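Local atomic coordinates of endo-1,4-b-d-mannanase (Trichoderma reesei, PDB entry 1QNR), a protein that hydrolyses internal beta-1,4-linked mannosidic bonds in mannans, as a fungal glycoside hydrolase of family 5. Residues Arg171-Thr177 with Tyr220-Asp225; Glu205-Thr211 with Trp257-His261; Phe237-Tyr243 with Pro271-Tyr277; Ala262-Leu266 with Thr297-Gly301. All coordinates share one frame. Numbering follows the deposited sequence.

Interaction 1: Arg171-Thr177 with Tyr220-Asp225; sequences RCNGCST and YGEGTD. With BMA (beta-D-mannopyranose), chain B.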
# COMPACT_ATOMS: atom_id res chain seq x y z
N ARG A 171 1.55 -9.74 -8.81
CA ARG A 171 1.24 -11.15 -9.08
C ARG A 171 2.03 -11.58 -10.31
O ARG A 171 2.42 -10.74 -11.14
CB ARG A 171 -0.25 -11.42 -9.37
CG ARG A 171 -1.21 -11.08 -8.19
CD ARG A 171 -2.62 -11.50 -8.70
NE ARG A 171 -3.63 -11.31 -7.66
CZ ARG A 171 -4.90 -11.77 -7.76
NH1 ARG A 171 -5.28 -12.40 -8.88
NH2 ARG A 171 -5.72 -11.52 -6.75
N CYS A 172 2.18 -12.89 -10.46
CA CYS A 172 2.80 -13.43 -11.71
C CYS A 172 1.94 -14.68 -12.01
O CYS A 172 2.28 -15.77 -11.47
CB CYS A 172 4.31 -13.62 -11.51
SG CYS A 172 5.27 -13.94 -13.08
N ASN A 173 0.80 -14.47 -12.68
CA ASN A 173 -0.17 -15.60 -12.78
C ASN A 173 0.44 -16.84 -13.46
O ASN A 173 0.91 -16.73 -14.57
CB ASN A 173 -1.37 -15.06 -13.60
CG ASN A 173 -2.43 -16.15 -13.77
OD1 ASN A 173 -2.43 -16.76 -14.86
ND2 ASN A 173 -3.26 -16.39 -12.80
N GLY A 174 0.32 -17.99 -12.77
CA GLY A 174 0.91 -19.25 -13.30
C GLY A 174 2.41 -19.33 -13.30
O GLY A 174 2.94 -20.38 -13.72
N CYS A 175 3.16 -18.31 -12.82
CA CYS A 175 4.61 -18.37 -12.82
C CYS A 175 5.15 -19.18 -11.66
O CYS A 175 4.53 -19.40 -10.60
CB CYS A 175 5.20 -16.94 -12.62
SG CYS A 175 4.56 -15.72 -13.81
N SER A 176 6.43 -19.63 -11.85
CA SER A 176 7.14 -20.14 -10.67
C SER A 176 7.14 -18.98 -9.61
O SER A 176 7.40 -17.82 -10.01
CB SER A 176 8.59 -20.39 -11.07
OG SER A 176 9.48 -20.58 -9.99
N THR A 177 7.05 -19.36 -8.35
CA THR A 177 7.08 -18.32 -7.31
C THR A 177 8.46 -17.68 -7.13
O THR A 177 8.62 -16.56 -6.56
CB THR A 177 6.62 -18.88 -5.94
OG1 THR A 177 7.59 -19.88 -5.52
CG2 THR A 177 5.20 -19.45 -5.95
N TYR A 220 -1.00 -21.70 -4.88
CA TYR A 220 0.16 -21.08 -5.53
C TYR A 220 -0.07 -20.82 -7.00
O TYR A 220 0.82 -21.05 -7.86
CB TYR A 220 1.42 -21.94 -5.28
CG TYR A 220 1.76 -22.02 -3.80
CD1 TYR A 220 2.46 -21.03 -3.10
CD2 TYR A 220 1.25 -23.09 -3.03
CE1 TYR A 220 2.77 -21.11 -1.77
CE2 TYR A 220 1.52 -23.16 -1.66
CZ TYR A 220 2.27 -22.17 -1.04
OH TYR A 220 2.61 -22.26 0.29
N GLY A 221 -1.23 -20.33 -7.42
CA GLY A 221 -1.51 -20.02 -8.79
C GLY A 221 -1.22 -18.59 -9.25
O GLY A 221 -1.40 -18.28 -10.43
N GLU A 222 -0.84 -17.71 -8.29
CA GLU A 222 -0.62 -16.28 -8.62
C GLU A 222 0.85 -15.91 -8.51
O GLU A 222 1.16 -14.69 -8.51
CB GLU A 222 -1.53 -15.37 -7.76
CG GLU A 222 -3.03 -15.66 -7.96
CD GLU A 222 -3.51 -15.45 -9.39
OE1 GLU A 222 -2.85 -14.80 -10.23
OE2 GLU A 222 -4.62 -16.00 -9.71
N GLY A 223 1.76 -16.92 -8.49
CA GLY A 223 3.18 -16.57 -8.50
C GLY A 223 3.79 -16.10 -7.19
O GLY A 223 4.95 -15.62 -7.23
N THR A 224 3.03 -16.15 -6.06
CA THR A 224 3.64 -15.66 -4.79
C THR A 224 3.63 -16.72 -3.71
O THR A 224 2.71 -17.57 -3.70
CB THR A 224 2.91 -14.38 -4.28
OG1 THR A 224 1.51 -14.66 -4.03
CG2 THR A 224 2.96 -13.24 -5.32
N ASP A 225 4.71 -16.76 -2.91
CA ASP A 225 4.85 -17.67 -1.77
C ASP A 225 5.11 -16.74 -0.57
O ASP A 225 6.19 -16.15 -0.48
CB ASP A 225 6.01 -18.64 -2.06
CG ASP A 225 6.22 -19.67 -0.94
OD1 ASP A 225 6.11 -19.32 0.24
OD2 ASP A 225 6.51 -20.87 -1.23
C1 BMA B . -9.72 -13.76 -9.23
C2 BMA B . -9.26 -13.13 -7.89
C3 BMA B . -9.57 -11.62 -7.83
C4 BMA B . -8.99 -10.92 -9.06
C5 BMA B . -9.49 -11.63 -10.37
C6 BMA B . -9.15 -10.95 -11.67
O1 BMA B . -9.29 -15.12 -9.28
O2 BMA B . -7.86 -13.35 -7.71
O3 BMA B . -8.86 -11.13 -6.66
O4 BMA B . -9.38 -9.58 -9.18
O5 BMA B . -9.00 -13.01 -10.29
O6 BMA B . -7.83 -11.13 -12.17
O HOH W 1 -3.97 -12.64 -11.60
O HOH W 2 1.75 -19.43 -9.97
O HOH W 3 6.62 -15.22 -9.39
O HOH W 4 6.89 -15.25 -4.29
O HOH W 5 6.78 -21.83 -3.77

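Interaction 2: Glu205-Thr211 with Trp257-His261; sequences EGLGLST and WIQTH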
# COMPACT_ATOMS: atom_id res chain seq x y z
N GLU A 205 -0.62 -9.27 -1.72
CA GLU A 205 -1.88 -9.65 -1.02
C GLU A 205 -1.75 -10.70 0.05
O GLU A 205 -2.69 -11.02 0.82
CB GLU A 205 -2.87 -10.09 -2.08
CG GLU A 205 -3.24 -8.99 -3.12
CD GLU A 205 -3.87 -9.64 -4.36
OE1 GLU A 205 -2.99 -10.03 -5.19
OE2 GLU A 205 -5.11 -9.85 -4.53
N GLY A 206 -0.58 -11.45 0.05
CA GLY A 206 -0.39 -12.56 0.96
C GLY A 206 -0.72 -13.94 0.35
O GLY A 206 -0.80 -14.92 1.13
N LEU A 207 -1.00 -14.00 -0.95
CA LEU A 207 -1.43 -15.29 -1.52
C LEU A 207 -0.26 -16.30 -1.42
O LEU A 207 0.92 -15.98 -1.56
CB LEU A 207 -1.88 -15.13 -2.98
CG LEU A 207 -2.89 -13.94 -3.20
CD1 LEU A 207 -3.25 -13.87 -4.71
CD2 LEU A 207 -4.16 -14.08 -2.36
N GLY A 208 -0.63 -17.58 -1.26
CA GLY A 208 0.33 -18.70 -1.28
C GLY A 208 0.85 -19.00 0.10
O GLY A 208 1.92 -18.47 0.51
N LEU A 209 0.18 -19.82 0.91
CA LEU A 209 0.60 -20.12 2.31
C LEU A 209 -0.01 -21.47 2.68
O LEU A 209 -1.23 -21.66 2.63
CB LEU A 209 0.16 -18.92 3.21
CG LEU A 209 0.51 -19.02 4.69
CD1 LEU A 209 1.97 -19.20 4.98
CD2 LEU A 209 -0.11 -17.88 5.49
N SER A 210 0.86 -22.40 3.13
CA SER A 210 0.39 -23.82 3.24
C SER A 210 -0.21 -24.16 4.58
O SER A 210 -0.65 -25.34 4.76
CB SER A 210 1.60 -24.74 2.94
OG SER A 210 2.00 -24.61 1.53
N THR A 211 -0.38 -23.26 5.53
CA THR A 211 -0.93 -23.53 6.86
C THR A 211 -2.42 -23.19 6.98
O THR A 211 -3.01 -23.27 8.07
CB THR A 211 -0.19 -22.65 7.88
OG1 THR A 211 -0.21 -21.26 7.40
CG2 THR A 211 1.26 -23.05 8.06
N TRP A 257 -7.43 -16.32 8.01
CA TRP A 257 -6.46 -15.67 7.11
C TRP A 257 -5.53 -14.69 7.87
O TRP A 257 -4.30 -14.71 7.64
CB TRP A 257 -7.24 -14.92 6.01
CG TRP A 257 -6.43 -14.26 4.93
CD1 TRP A 257 -6.22 -12.91 4.77
CD2 TRP A 257 -5.77 -14.88 3.82
NE1 TRP A 257 -5.43 -12.65 3.66
CE2 TRP A 257 -5.18 -13.87 3.04
CE3 TRP A 257 -5.63 -16.22 3.39
CZ2 TRP A 257 -4.49 -14.13 1.85
CZ3 TRP A 257 -4.91 -16.49 2.23
CH2 TRP A 257 -4.36 -15.45 1.47
N ILE A 258 -6.10 -13.88 8.77
CA ILE A 258 -5.23 -13.01 9.59
C ILE A 258 -4.31 -13.85 10.47
O ILE A 258 -3.11 -13.56 10.59
CB ILE A 258 -6.16 -12.11 10.48
CG1 ILE A 258 -6.98 -11.15 9.59
CG2 ILE A 258 -5.31 -11.35 11.50
CD1 ILE A 258 -8.21 -10.59 10.37
N GLN A 259 -4.87 -14.88 11.18
CA GLN A 259 -4.04 -15.66 12.11
C GLN A 259 -2.88 -16.38 11.39
O GLN A 259 -1.76 -16.40 11.93
CB GLN A 259 -4.94 -16.72 12.82
CG GLN A 259 -5.97 -16.05 13.74
CD GLN A 259 -7.02 -17.02 14.27
OE1 GLN A 259 -7.41 -17.96 13.61
NE2 GLN A 259 -7.44 -16.70 15.50
N THR A 260 -3.12 -17.01 10.22
CA THR A 260 -2.03 -17.71 9.55
C THR A 260 -0.93 -16.76 9.06
O THR A 260 0.26 -17.10 9.12
CB THR A 260 -2.50 -18.57 8.37
OG1 THR A 260 -3.29 -17.79 7.45
CG2 THR A 260 -3.39 -19.75 8.83
N HIS A 261 -1.31 -15.58 8.56
CA HIS A 261 -0.29 -14.63 8.09
C HIS A 261 0.50 -14.04 9.29
O HIS A 261 1.73 -13.95 9.17
CB HIS A 261 -0.96 -13.53 7.24
CG HIS A 261 -1.28 -14.04 5.87
ND1 HIS A 261 -2.44 -14.78 5.63
CD2 HIS A 261 -0.60 -14.01 4.69
CE1 HIS A 261 -2.42 -15.17 4.33
NE2 HIS A 261 -1.35 -14.71 3.73
O HOH W 6 1.14 -19.73 9.36

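Interaction 3: Phe237-Tyr243 with Pro271-Tyr277; sequences FGTFHLY and PCVFEEY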
# COMPACT_ATOMS: atom_id res chain seq x y z
N PHE A 237 9.09 -5.96 6.75
CA PHE A 237 7.83 -6.48 7.33
C PHE A 237 6.96 -7.05 6.22
O PHE A 237 7.19 -6.72 5.05
CB PHE A 237 7.07 -5.37 8.14
CG PHE A 237 6.65 -4.18 7.31
CD1 PHE A 237 5.37 -4.16 6.76
CD2 PHE A 237 7.46 -3.05 7.21
CE1 PHE A 237 4.91 -3.02 6.05
CE2 PHE A 237 7.03 -1.90 6.52
CZ PHE A 237 5.74 -1.88 5.94
N GLY A 238 5.96 -7.88 6.60
CA GLY A 238 5.07 -8.49 5.61
C GLY A 238 3.77 -7.69 5.44
O GLY A 238 3.34 -6.98 6.38
N THR A 239 3.14 -7.79 4.26
CA THR A 239 1.81 -7.20 4.01
C THR A 239 0.86 -8.30 3.56
O THR A 239 1.23 -9.26 2.84
CB THR A 239 1.86 -6.13 2.85
OG1 THR A 239 2.53 -6.67 1.68
CG2 THR A 239 2.62 -4.87 3.34
N PHE A 240 -0.43 -8.14 3.93
CA PHE A 240 -1.46 -9.03 3.33
C PHE A 240 -2.79 -8.28 3.24
O PHE A 240 -3.00 -7.29 3.98
CB PHE A 240 -1.67 -10.37 4.04
CG PHE A 240 -2.14 -10.26 5.47
CD1 PHE A 240 -1.26 -10.09 6.51
CD2 PHE A 240 -3.50 -10.32 5.76
CE1 PHE A 240 -1.64 -10.01 7.87
CE2 PHE A 240 -3.95 -10.22 7.13
CZ PHE A 240 -2.98 -10.07 8.16
N HIS A 241 -3.63 -8.64 2.26
CA HIS A 241 -4.92 -7.97 1.99
C HIS A 241 -6.08 -9.01 2.15
O HIS A 241 -5.75 -10.16 2.34
CB HIS A 241 -4.94 -7.41 0.53
CG HIS A 241 -3.84 -6.38 0.24
ND1 HIS A 241 -3.67 -5.81 -1.01
CD2 HIS A 241 -2.83 -5.84 0.97
CE1 HIS A 241 -2.70 -4.92 -1.01
NE2 HIS A 241 -2.12 -4.95 0.20
N LEU A 242 -7.34 -8.52 2.15
CA LEU A 242 -8.41 -9.52 2.42
C LEU A 242 -9.73 -9.02 1.75
O LEU A 242 -10.33 -8.01 2.14
CB LEU A 242 -8.68 -9.68 3.90
CG LEU A 242 -9.91 -10.50 4.37
CD1 LEU A 242 -9.79 -11.97 3.85
CD2 LEU A 242 -9.99 -10.51 5.92
N TYR A 243 -10.21 -9.84 0.79
CA TYR A 243 -11.45 -9.52 0.06
C TYR A 243 -12.26 -10.78 -0.26
O TYR A 243 -12.22 -11.30 -1.38
CB TYR A 243 -11.13 -8.79 -1.26
CG TYR A 243 -10.54 -7.35 -1.06
CD1 TYR A 243 -11.38 -6.30 -0.74
CD2 TYR A 243 -9.18 -7.17 -1.20
CE1 TYR A 243 -10.83 -5.02 -0.56
CE2 TYR A 243 -8.60 -5.92 -0.97
CZ TYR A 243 -9.44 -4.87 -0.70
OH TYR A 243 -8.96 -3.55 -0.58
N PRO A 271 7.21 -7.95 11.97
CA PRO A 271 5.77 -7.63 12.04
C PRO A 271 5.09 -7.86 10.70
O PRO A 271 5.73 -7.86 9.63
CB PRO A 271 5.74 -6.10 12.34
CG PRO A 271 7.17 -5.66 12.40
CD PRO A 271 8.07 -6.73 11.86
N CYS A 272 3.76 -8.08 10.80
CA CYS A 272 2.90 -8.05 9.62
C CYS A 272 1.98 -6.83 9.70
O CYS A 272 1.59 -6.33 10.78
CB CYS A 272 1.88 -9.21 9.71
SG CYS A 272 2.11 -10.65 8.62
N VAL A 273 1.63 -6.26 8.51
CA VAL A 273 0.62 -5.19 8.38
C VAL A 273 -0.56 -5.74 7.56
O VAL A 273 -0.38 -6.23 6.42
CB VAL A 273 1.17 -3.91 7.70
CG1 VAL A 273 0.08 -2.83 7.47
CG2 VAL A 273 2.28 -3.29 8.57
N PHE A 274 -1.75 -5.67 8.17
CA PHE A 274 -3.02 -6.06 7.54
C PHE A 274 -3.43 -4.84 6.68
O PHE A 274 -4.09 -3.91 7.20
CB PHE A 274 -4.01 -6.41 8.64
CG PHE A 274 -5.41 -6.83 8.33
CD1 PHE A 274 -5.72 -7.34 7.06
CD2 PHE A 274 -6.42 -6.77 9.30
CE1 PHE A 274 -7.04 -7.78 6.83
CE2 PHE A 274 -7.73 -7.18 9.07
CZ PHE A 274 -8.02 -7.71 7.82
N GLU A 275 -2.92 -4.77 5.45
CA GLU A 275 -2.79 -3.50 4.70
C GLU A 275 -4.00 -3.07 3.89
O GLU A 275 -4.10 -1.87 3.58
CB GLU A 275 -1.55 -3.65 3.78
CG GLU A 275 -1.21 -2.40 2.94
CD GLU A 275 0.02 -2.63 2.06
OE1 GLU A 275 -0.01 -3.50 1.17
OE2 GLU A 275 0.99 -1.79 2.24
N GLU A 276 -4.90 -4.01 3.54
CA GLU A 276 -6.18 -3.66 2.91
C GLU A 276 -7.24 -4.66 3.34
O GLU A 276 -6.89 -5.87 3.41
CB GLU A 276 -6.16 -3.71 1.37
CG GLU A 276 -5.22 -2.75 0.62
CD GLU A 276 -5.37 -2.86 -0.86
OE1 GLU A 276 -6.36 -3.50 -1.36
OE2 GLU A 276 -4.53 -2.36 -1.66
N TYR A 277 -8.49 -4.25 3.51
CA TYR A 277 -9.58 -5.22 3.72
C TYR A 277 -10.92 -4.52 3.50
O TYR A 277 -11.05 -3.31 3.73
CB TYR A 277 -9.54 -5.84 5.13
CG TYR A 277 -9.54 -4.88 6.29
CD1 TYR A 277 -10.71 -4.38 6.90
CD2 TYR A 277 -8.33 -4.42 6.87
CE1 TYR A 277 -10.68 -3.53 7.98
CE2 TYR A 277 -8.30 -3.57 7.95
CZ TYR A 277 -9.47 -3.09 8.53
OH TYR A 277 -9.45 -2.21 9.61

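Interaction 4: Ala262-Leu266 with Thr297-Gly301; sequences AAACL and TRGMG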
# COMPACT_ATOMS: atom_id res chain seq x y z
N ALA A 262 -0.19 -13.69 10.39
CA ALA A 262 0.51 -13.22 11.57
C ALA A 262 1.57 -14.20 12.03
O ALA A 262 2.70 -13.81 12.39
CB ALA A 262 -0.39 -12.92 12.75
N ALA A 263 1.16 -15.48 12.05
CA ALA A 263 2.14 -16.51 12.53
C ALA A 263 3.30 -16.66 11.61
O ALA A 263 4.42 -16.91 12.06
CB ALA A 263 1.43 -17.87 12.70
N ALA A 264 3.16 -16.53 10.27
CA ALA A 264 4.26 -16.60 9.32
C ALA A 264 5.21 -15.38 9.43
O ALA A 264 6.46 -15.55 9.41
CB ALA A 264 3.68 -16.71 7.89
N CYS A 265 4.67 -14.18 9.69
CA CYS A 265 5.53 -13.02 9.96
C CYS A 265 6.33 -13.23 11.26
O CYS A 265 7.56 -13.08 11.24
CB CYS A 265 4.68 -11.73 10.09
SG CYS A 265 4.18 -11.00 8.52
N LEU A 266 5.68 -13.67 12.33
CA LEU A 266 6.37 -13.87 13.64
C LEU A 266 7.40 -14.98 13.50
O LEU A 266 8.53 -14.83 14.08
CB LEU A 266 5.29 -14.17 14.69
CG LEU A 266 5.88 -14.37 16.15
CD1 LEU A 266 6.62 -13.15 16.64
CD2 LEU A 266 4.69 -14.79 17.02
N THR A 297 -3.71 -10.66 17.99
CA THR A 297 -2.91 -11.76 17.47
C THR A 297 -1.45 -11.39 17.43
O THR A 297 -0.99 -10.37 16.82
CB THR A 297 -3.38 -12.22 16.09
OG1 THR A 297 -4.74 -12.69 16.12
CG2 THR A 297 -2.59 -13.42 15.59
N ARG A 298 -0.60 -12.18 18.13
CA ARG A 298 0.84 -11.91 18.12
C ARG A 298 1.42 -11.95 16.69
O ARG A 298 1.04 -12.85 15.91
CB ARG A 298 1.54 -13.01 18.98
CG ARG A 298 1.49 -12.63 20.48
CD ARG A 298 2.64 -11.72 20.86
NE ARG A 298 4.03 -12.02 20.46
CZ ARG A 298 5.02 -11.11 20.66
NH1 ARG A 298 4.71 -9.95 21.28
NH2 ARG A 298 6.26 -11.27 20.27
N GLY A 299 2.34 -11.01 16.38
CA GLY A 299 2.89 -10.95 15.00
C GLY A 299 2.25 -9.78 14.25
O GLY A 299 2.88 -9.29 13.30
N MET A 300 1.09 -9.26 14.65
CA MET A 300 0.48 -8.13 13.95
C MET A 300 0.99 -6.78 14.46
O MET A 300 1.02 -6.55 15.67
CB MET A 300 -1.05 -8.11 14.08
CG MET A 300 -1.72 -9.31 13.44
SD MET A 300 -1.33 -9.55 11.66
CE MET A 300 -1.57 -7.83 11.08
N GLY A 301 1.43 -5.89 13.58
CA GLY A 301 1.83 -4.55 13.95
C GLY A 301 0.84 -3.46 13.71
O GLY A 301 0.89 -2.38 14.34

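Interaction 1: Arg171-Thr177 with Tyr220-Asp225
Three direct hydrogen bonds join these loops. Cys-172 N donates to Glu-222 O (2.8 Å), Gly-174 N to Gly-221 O (2.9 Å), and Asn-173 ND2 to Glu-222 OE1 (3.0 Å). A type II turn from Cys-172 to Cys-175, closed by their disulfide, shapes one loop. Gly-223 CA packs 3.2 Å from Cys-172 O, where a side chain would clash. Water 2 donates to Cys-175 O and Tyr-220 O, and water 3 to Ser-176 O and Gly-223 O. Water 4 links Thr-177 O to Asp-225 N, and water 5 Thr-177 OG1 to Asp-225 OD2. Arg-171 NH1 to Glu-222 OE1 (3.7 Å) is a long salt bridge, spanned by water 1. Arg-171 NH1 and NH2 each donate to O2 of beta-D-mannopyranose (3.0 Å), and NH2 also to O3 (3.2 Å). Arg-171 also pairs with Glu-205. Glu-222 OE2 bonds to Tyr-216. The 171-177 loop follows strand 161-165 and leads into helix 178-194, against which Cys-172 packs. The 220-225 loop leads into helix 226-230, with Asp-225 as its N-cap.

Interaction 2: Glu205-Thr211 with Trp257-His261
Leu-209 lays its CD2 methyl over one face of the His-261 ring, 3.7 Å from the ring centroid and 7° off its normal. This is a CH-pi contact. At the ring edge, His-261 NE2 donates a nearly straight hydrogen bond to Gly-206 O (2.7 Å). The other ring nitrogen, His-261 ND1, donates to Trp-257 O (2.7 Å), one turn back in the helix. Both nitrogens donate to carbonyl oxygens, consistent with a doubly protonated, positively charged ring. Gly-206 has a positive phi, and a CB there would clash with His-261 NE2. Trp-257 lies beside the same loop: Trp-257 CH2 is 4.1 Å from Leu-207 CD2, and Trp-257 CZ2 is 3.7 Å from Glu-205 O. Farther along, Thr-260 CG2 packs 3.6 Å from Thr-211 O. Water 6 joins Thr-211 OG1 (2.8 Å) to Thr-260 O (2.8 Å). Glu-205, at the start of the 205-211 segment, turns its carboxylate away from the helix, to Arg-171 and a bound mannose. The loop leaves strand 199-201 and runs along helix 253-267 of the barrel wall. On its barrel side the helix meets strand 238-242: Trp-257 NE1 bonds to His-241 O, and His-261 stacks on Phe-240.

Interaction 3: Phe237-Tyr243 with Pro271-Tyr277
Strands 238-242 and 272-277 are parallel neighbours in the (beta/alpha)8 barrel of this family 5 enzyme, joined by a beta-alpha-beta crossover through helix 253-267. Their axes approach to 4.6 Å at an angle of 18°. The hydrogen bonds run Gly-238 N to Pro-271 O (3.0 Å), Val-273 N to Gly-238 O (2.8 Å), Phe-240 N to Val-273 O (3.1 Å) and Glu-275 N to Phe-240 O (2.9 Å). Leu-242 N to Glu-276 O (3.0 Å) is weak. On the face with Phe-240, Phe-274 and Leu-242, apolar groups pack towards the outer helices. The two phenylalanine rings are nearly parallel (17°) but slid apart, with Phe-240 CE2 3.4 Å from Phe-274 CD1. The face with Thr-239, Val-273, His-241 and Glu-276 is mixed: Val-273 CG2 meets Phe-237 CE1 (3.7 Å), and polar groups gather toward the C-terminal end. His-241 NE2 donates to Glu-275 OE1 (2.7 Å), and Arg-54 bridges to both Glu-275 and Glu-276. In family 5 the nucleophile is a glutamate ending the seventh barrel strand, consistent with Glu-276. Glu-276 CG lies over the His-241 ring, 3.6 Å from the centroid, and Glu-276 OE1 accepts a 2.7 Å hydrogen bond from Tyr-243 OH.

Interaction 4: Ala262-Leu266 with Thr297-Gly301
Ala-262 and Leu-266 bury the largest areas here, one helical turn apart and both with CA-to-CB directed at the 297-301 turn. Ala-262 CB sits in a small hollow: it is 3.5 Å from Arg-298 O, 3.6 Å from Thr-297 CG2 and 3.7 Å from Met-300 SD. Leu-266 CB meets Gly-299 CA at 4.0 Å, and its CD1 reaches Arg-298 NH2 at 4.1 Å. No hydrogen bond crosses between the segments, so the contact is packing alone. In the (beta/alpha)8 barrel, this joins the C-terminal part of helix 253-267 to the turn that carries the chain from helix 283-295 into strand 300-309. That turn is type II, from Thr-297 to Met-300, closed by Met-300 N to Thr-297 O (3.2 Å). Gly-299 is its third residue, with positive phi. A CB there would clash with Ala-262 O, so the glycine lets the helix come close. The disulfide from Cys-265 to Cys-272 ties the same helix to the next strand, and the backbone of Gly-299 also bonds to that of Cys-272.

From the N terminus, interaction 1 opens first and brings the loop after strand 161-165 against the one before helix 226-230. Interaction 2 opens inside that span and closes on helix 253-267, so the two cross. They meet directly where Arg-171 forms a salt bridge with Glu-205 and Tyr-220 OH a probable hydrogen bond with Ser-210 OG. Interaction 3 opens within interaction 2 and closes past it, again crossing, and pairs the strands before and after that helix in the chain. Interaction 4 starts on the same helix, crosses interaction 3, and closes at the start of strand 300-309. The Cys-265 to Cys-272 disulfide joins these last two. Together they link loops near bound mannose to successive barrel strands and their helices.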